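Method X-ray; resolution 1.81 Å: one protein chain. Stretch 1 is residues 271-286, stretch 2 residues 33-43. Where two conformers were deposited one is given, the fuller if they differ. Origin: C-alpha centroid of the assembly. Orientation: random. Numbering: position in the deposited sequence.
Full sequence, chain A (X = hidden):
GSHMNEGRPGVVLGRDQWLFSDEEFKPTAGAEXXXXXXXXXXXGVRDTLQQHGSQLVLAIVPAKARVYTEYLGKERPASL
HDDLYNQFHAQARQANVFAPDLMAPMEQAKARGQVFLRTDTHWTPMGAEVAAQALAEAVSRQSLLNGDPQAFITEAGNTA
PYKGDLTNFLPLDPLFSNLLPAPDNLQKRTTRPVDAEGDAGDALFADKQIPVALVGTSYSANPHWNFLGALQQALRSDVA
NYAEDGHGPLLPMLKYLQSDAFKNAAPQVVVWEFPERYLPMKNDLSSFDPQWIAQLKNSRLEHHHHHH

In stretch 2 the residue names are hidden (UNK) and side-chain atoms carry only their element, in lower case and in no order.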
# COMPACT_ATOMS: atom_id res chain seq x y z
N VAL A 271 -10.46 3.09 0.75
CA VAL A 271 -9.24 2.89 -0.02
C VAL A 271 -8.41 1.85 0.72
O VAL A 271 -8.09 2.02 1.90
CB VAL A 271 -8.43 4.20 -0.18
CG1 VAL A 271 -7.06 3.93 -0.83
CG2 VAL A 271 -9.20 5.21 -0.97
N TRP A 272 -8.09 0.75 0.03
CA TRP A 272 -7.36 -0.35 0.65
C TRP A 272 -5.99 -0.50 -0.02
O TRP A 272 -5.89 -0.98 -1.15
CB TRP A 272 -8.14 -1.65 0.50
CG TRP A 272 -7.56 -2.81 1.25
CD1 TRP A 272 -6.49 -2.79 2.13
CD2 TRP A 272 -8.02 -4.17 1.22
NE1 TRP A 272 -6.28 -4.04 2.64
CE2 TRP A 272 -7.19 -4.91 2.09
CE3 TRP A 272 -9.05 -4.82 0.54
CZ2 TRP A 272 -7.37 -6.29 2.31
CZ3 TRP A 272 -9.23 -6.19 0.75
CH2 TRP A 272 -8.38 -6.91 1.63
N GLU A 273 -4.96 -0.07 0.69
CA GLU A 273 -3.58 -0.12 0.19
C GLU A 273 -2.97 -1.50 0.49
O GLU A 273 -2.94 -1.96 1.63
CB GLU A 273 -2.77 1.03 0.79
CG GLU A 273 -1.27 0.88 0.63
CD GLU A 273 -0.60 0.34 1.89
OE1 GLU A 273 -0.87 0.88 3.00
OE2 GLU A 273 0.21 -0.60 1.78
N PHE A 274 -2.53 -2.16 -0.58
CA PHE A 274 -2.17 -3.58 -0.56
C PHE A 274 -0.95 -3.77 -1.47
O PHE A 274 -1.09 -3.92 -2.68
CB PHE A 274 -3.37 -4.43 -1.04
CG PHE A 274 -3.29 -5.90 -0.66
CD1 PHE A 274 -2.16 -6.66 -0.96
CD2 PHE A 274 -4.36 -6.53 0.00
CE1 PHE A 274 -2.11 -8.03 -0.63
CE2 PHE A 274 -4.31 -7.88 0.36
CZ PHE A 274 -3.17 -8.63 0.05
N PRO A 275 0.26 -3.73 -0.90
CA PRO A 275 1.45 -3.87 -1.74
C PRO A 275 1.53 -5.27 -2.39
O PRO A 275 1.15 -6.26 -1.76
CB PRO A 275 2.62 -3.65 -0.75
CG PRO A 275 1.99 -2.86 0.40
CD PRO A 275 0.60 -3.48 0.51
N GLU A 276 2.01 -5.35 -3.63
CA GLU A 276 1.91 -6.61 -4.37
C GLU A 276 2.59 -7.81 -3.70
O GLU A 276 2.08 -8.92 -3.77
CB GLU A 276 2.44 -6.43 -5.80
CG GLU A 276 3.95 -6.19 -5.90
CD GLU A 276 4.51 -6.42 -7.30
OE1 GLU A 276 4.79 -7.58 -7.66
OE2 GLU A 276 4.71 -5.43 -8.03
N ARG A 277 3.72 -7.59 -3.02
CA ARG A 277 4.49 -8.69 -2.47
C ARG A 277 3.75 -9.48 -1.39
O ARG A 277 4.16 -10.59 -1.06
CB ARG A 277 5.82 -8.19 -1.90
CG ARG A 277 5.70 -7.45 -0.54
CD ARG A 277 7.08 -6.88 -0.16
NE ARG A 277 7.19 -6.36 1.21
CZ ARG A 277 7.11 -5.07 1.51
NH1 ARG A 277 6.89 -4.18 0.55
NH2 ARG A 277 7.25 -4.66 2.77
N TYR A 278 2.69 -8.91 -0.84
CA TYR A 278 1.92 -9.58 0.21
C TYR A 278 0.94 -10.62 -0.32
O TYR A 278 0.42 -11.42 0.45
CB TYR A 278 1.14 -8.57 1.07
CG TYR A 278 2.01 -7.74 1.99
CD1 TYR A 278 2.53 -8.28 3.17
CD2 TYR A 278 2.33 -6.43 1.67
CE1 TYR A 278 3.34 -7.53 4.00
CE2 TYR A 278 3.14 -5.67 2.49
CZ TYR A 278 3.64 -6.22 3.66
OH TYR A 278 4.44 -5.44 4.48
N LEU A 279 0.64 -10.59 -1.62
CA LEU A 279 -0.38 -11.50 -2.15
C LEU A 279 -0.00 -12.99 -1.98
O LEU A 279 -0.84 -13.80 -1.59
CB LEU A 279 -0.68 -11.19 -3.62
CG LEU A 279 -1.86 -11.99 -4.21
CD1 LEU A 279 -3.16 -11.65 -3.51
CD2 LEU A 279 -1.98 -11.73 -5.70
N PRO A 280 1.27 -13.35 -2.24
CA PRO A 280 1.54 -14.78 -2.00
C PRO A 280 2.12 -15.06 -0.61
O PRO A 280 2.80 -16.07 -0.45
CB PRO A 280 2.55 -15.11 -3.09
CG PRO A 280 3.32 -13.83 -3.29
CD PRO A 280 2.34 -12.70 -3.01
N MSE A 281 1.82 -14.21 0.36
CA MSE A 281 2.30 -14.40 1.73
C MSE A 281 1.19 -14.84 2.69
O MSE A 281 0.04 -14.43 2.56
CB MSE A 281 2.96 -13.11 2.25
CG MSE A 281 4.24 -12.79 1.50
SE MSE A 281 5.11 -11.09 2.06
CE MSE A 281 5.60 -11.70 3.86
N LYS A 282 1.56 -15.66 3.67
CA LYS A 282 0.57 -16.18 4.61
C LYS A 282 0.14 -15.12 5.61
O LYS A 282 0.93 -14.32 6.07
CB LYS A 282 1.12 -17.41 5.35
CG LYS A 282 0.11 -18.10 6.25
CD LYS A 282 -0.03 -19.58 5.88
CE LYS A 282 -0.82 -20.36 6.92
NZ LYS A 282 -0.03 -20.60 8.17
N ASN A 283 -1.15 -15.10 5.92
CA ASN A 283 -1.65 -14.23 6.96
C ASN A 283 -2.08 -15.05 8.14
O ASN A 283 -2.69 -16.10 7.97
CB ASN A 283 -2.80 -13.39 6.44
CG ASN A 283 -2.33 -12.32 5.51
OD1 ASN A 283 -1.61 -11.44 5.93
ND2 ASN A 283 -2.69 -12.42 4.24
N ASP A 284 -1.76 -14.58 9.33
CA ASP A 284 -2.14 -15.31 10.53
C ASP A 284 -3.58 -14.94 10.89
O ASP A 284 -3.85 -13.85 11.40
CB ASP A 284 -1.17 -15.00 11.67
CG ASP A 284 -1.57 -15.65 12.98
OD1 ASP A 284 -2.42 -16.57 12.98
OD2 ASP A 284 -1.01 -15.25 14.02
N LEU A 285 -4.51 -15.86 10.63
CA LEU A 285 -5.92 -15.64 10.92
C LEU A 285 -6.37 -16.33 12.21
O LEU A 285 -7.57 -16.44 12.46
CB LEU A 285 -6.79 -16.13 9.76
CG LEU A 285 -6.42 -15.52 8.40
CD1 LEU A 285 -7.31 -16.14 7.33
CD2 LEU A 285 -6.58 -14.04 8.43
N SER A 286 -5.40 -16.77 13.01
CA SER A 286 -5.70 -17.60 14.18
C SER A 286 -6.60 -16.88 15.18
O SER A 286 -7.29 -17.53 15.96
CB SER A 286 -4.42 -18.05 14.88
OG SER A 286 -3.71 -16.93 15.38
N UNK A 33 -1.49 -21.45 -3.89
CA UNK A 33 -2.66 -21.64 -3.03
C UNK A 33 -2.83 -20.47 -2.06
O UNK A 33 -3.95 -20.07 -1.74
c UNK A 33 -0.70 -24.47 -3.15
c UNK A 33 -2.20 -24.18 -3.11
n UNK A 33 -0.24 -25.36 -2.26
o UNK A 33 0.04 -23.91 -3.97
c UNK A 33 -2.56 -22.96 -2.25
N UNK A 34 -1.71 -19.90 -1.61
CA UNK A 34 -1.75 -18.73 -0.74
C UNK A 34 -2.36 -17.54 -1.48
O UNK A 34 -3.19 -16.81 -0.91
c UNK A 34 -0.72 -19.23 2.13
c UNK A 34 -0.35 -18.38 -0.22
c UNK A 34 0.21 -19.24 0.93
c UNK A 34 1.60 -18.76 1.33
N UNK A 35 -1.97 -17.32 -2.73
CA UNK A 35 -2.58 -16.26 -3.54
C UNK A 35 -4.09 -16.46 -3.73
O UNK A 35 -4.87 -15.50 -3.61
c UNK A 35 -0.54 -15.50 -4.82
se UNK A 35 0.36 -15.61 -6.56
c UNK A 35 -1.18 -15.12 -7.69
c UNK A 35 -1.90 -16.17 -4.90
N UNK A 36 -4.49 -17.69 -4.05
CA UNK A 36 -5.90 -18.05 -4.18
C UNK A 36 -6.64 -17.67 -2.90
O UNK A 36 -7.70 -17.04 -2.93
c UNK A 36 -7.58 -21.59 -4.66
c UNK A 36 -7.49 -20.09 -4.37
c UNK A 36 -6.05 -19.56 -4.46
o UNK A 36 -6.64 -22.35 -4.44
n UNK A 36 -8.73 -22.02 -5.16
N UNK A 37 -6.04 -18.04 -1.77
CA UNK A 37 -6.70 -17.90 -0.48
C UNK A 37 -6.86 -16.40 -0.16
O UNK A 37 -7.96 -15.93 0.17
c UNK A 37 -7.83 -20.06 1.47
c UNK A 37 -5.88 -18.64 0.58
c UNK A 37 -6.65 -19.13 1.79
o UNK A 37 -8.79 -20.06 2.28
o UNK A 37 -7.82 -20.79 0.45
N UNK A 38 -5.77 -15.65 -0.32
CA UNK A 38 -5.82 -14.20 -0.12
C UNK A 38 -6.81 -13.50 -1.07
O UNK A 38 -7.50 -12.57 -0.66
o UNK A 38 -4.07 -13.99 2.06
c UNK A 38 -3.57 -13.83 0.94
c UNK A 38 -4.43 -13.58 -0.27
n UNK A 38 -2.25 -13.88 0.73
N UNK A 39 -6.89 -13.94 -2.33
CA UNK A 39 -7.84 -13.33 -3.25
C UNK A 39 -9.29 -13.60 -2.84
O UNK A 39 -10.16 -12.75 -3.03
c UNK A 39 -5.82 -14.13 -6.44
c UNK A 39 -6.60 -11.81 -5.78
c UNK A 39 -7.61 -13.83 -4.67
c UNK A 39 -6.35 -13.24 -5.30
N UNK A 40 -9.54 -14.80 -2.32
CA UNK A 40 -10.90 -15.13 -1.87
C UNK A 40 -11.26 -14.24 -0.69
O UNK A 40 -12.41 -13.80 -0.55
c UNK A 40 -11.01 -16.61 -1.50
N UNK A 41 -10.28 -13.94 0.15
CA UNK A 41 -10.52 -13.02 1.27
C UNK A 41 -10.72 -11.58 0.81
O UNK A 41 -11.59 -10.87 1.33
c UNK A 41 -9.40 -14.46 3.01
c UNK A 41 -8.13 -14.64 3.82
c UNK A 41 -9.39 -13.11 2.28
c UNK A 41 -10.64 -14.52 3.90
N UNK A 42 -9.92 -11.13 -0.16
CA UNK A 42 -10.12 -9.80 -0.71
C UNK A 42 -11.51 -9.64 -1.32
O UNK A 42 -12.18 -8.62 -1.13
c UNK A 42 -6.53 -9.36 -2.19
c UNK A 42 -9.46 -8.27 -2.63
c UNK A 42 -9.06 -9.49 -1.80
c UNK A 42 -7.68 -9.33 -1.16
N UNK A 43 -11.95 -10.65 -2.06
CA UNK A 43 -13.27 -10.64 -2.67
C UNK A 43 -14.38 -10.60 -1.61
O UNK A 43 -15.39 -9.90 -1.77
c UNK A 43 -14.74 -11.89 -4.34
n UNK A 43 -14.52 -14.27 -5.01
c UNK A 43 -13.43 -11.86 -3.58
n UNK A 43 -13.43 -16.29 -5.16
c UNK A 43 -15.35 -13.27 -4.35
n UNK A 43 -14.60 -15.76 -3.26
c UNK A 43 -14.19 -15.44 -4.48
O HOH W 1 -3.10 -16.69 3.98

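Position 33 carries three carbons in a row, the third bearing one oxygen and one nitrogen. It touches nothing on stretch 1; three carbons ending in a carboxamide, one carbon longer than Asn, make it Gln 33, exposed on the helix.

Position 34 has four carbons, forked at the second, and its CA-to-CB bond points toward stretch 1. One carbon at the end of the fork rests on Pro 280 O and the other on Lys 282. This is Leu 34. Its CD1 lies 3.4 Å from Pro 280 O and its CD2 3.8 Å from Lys 282 CD, so it covers a carbonyl oxygen that finds no hydrogen-bond partner in the model.

At position 35 an unbranched chain runs two carbons, selenium, one carbon, and packs on Pro 280 and Leu 279; it is the selenomethionine form of Met 35. Its CG packs 3.6 Å from Pro 280 CB and 3.8 Å from Leu 279 CG, while its CA makes a CA-H...O contact with Leu 279 O at 3.6 Å. Here the backbones come close: Met 35 CA and Pro 280 CA are 4.6 Å apart.

Position 36 again shows three carbons ending in one oxygen and one nitrogen, directed away: Gln 36. Position 37 has three carbons, the last with two oxygens, and stays clear of stretch 1: Glu 37, bonded elsewhere in the structure.

Position 38 is short, two carbons with one oxygen and one nitrogen on the second, and points toward the loop. A nitrogen facing two carbonyls and an oxygen facing an amide fit Asn 38. Its ND2 donates to Leu 279 O at 2.7 Å and to Met 281 O at 3.0 Å, while its OD1 accepts from Asn 283 ND2 at 3.0 Å.

Position 39 has four carbons forked at the second and touches Leu 279: Leu 39, whose CG sits 4.0 Å from Leu 279 CD1. Position 40, a lone carbon out of reach, is Ala 40. Position 41 repeats the four-carbon fork, points toward stretch 1 and meets Leu 285; it is Leu 41, with CD1 3.9 Å from Leu 285 CD1.

Position 42 has four carbons, forked at the first, with one arm two carbons long that reaches Trp 272 and Phe 274, hence Ile 42. Its CG1 meets Trp 272 CH2 at 3.8 Å and its CD1 meets Phe 274 CE2 at 3.7 Å. Position 43, three carbons, a nitrogen, then a carbon with two more nitrogens, is Arg 43, directed away.

The design rule is one polar anchor set among apolar contacts. The turn from Tyr 278 to Met 281 presents the carbonyls of Leu 279 and Met 281, which the ND2 of Asn 38 reads with its two hydrogens, while its OD1 accepts from Asn 283 just past the turn. Leu 34, Met 35, Leu 39, Leu 41 and Ile 42 add the hydrophobic packing.

Stretch 2 33-43: QLMQENLALIR
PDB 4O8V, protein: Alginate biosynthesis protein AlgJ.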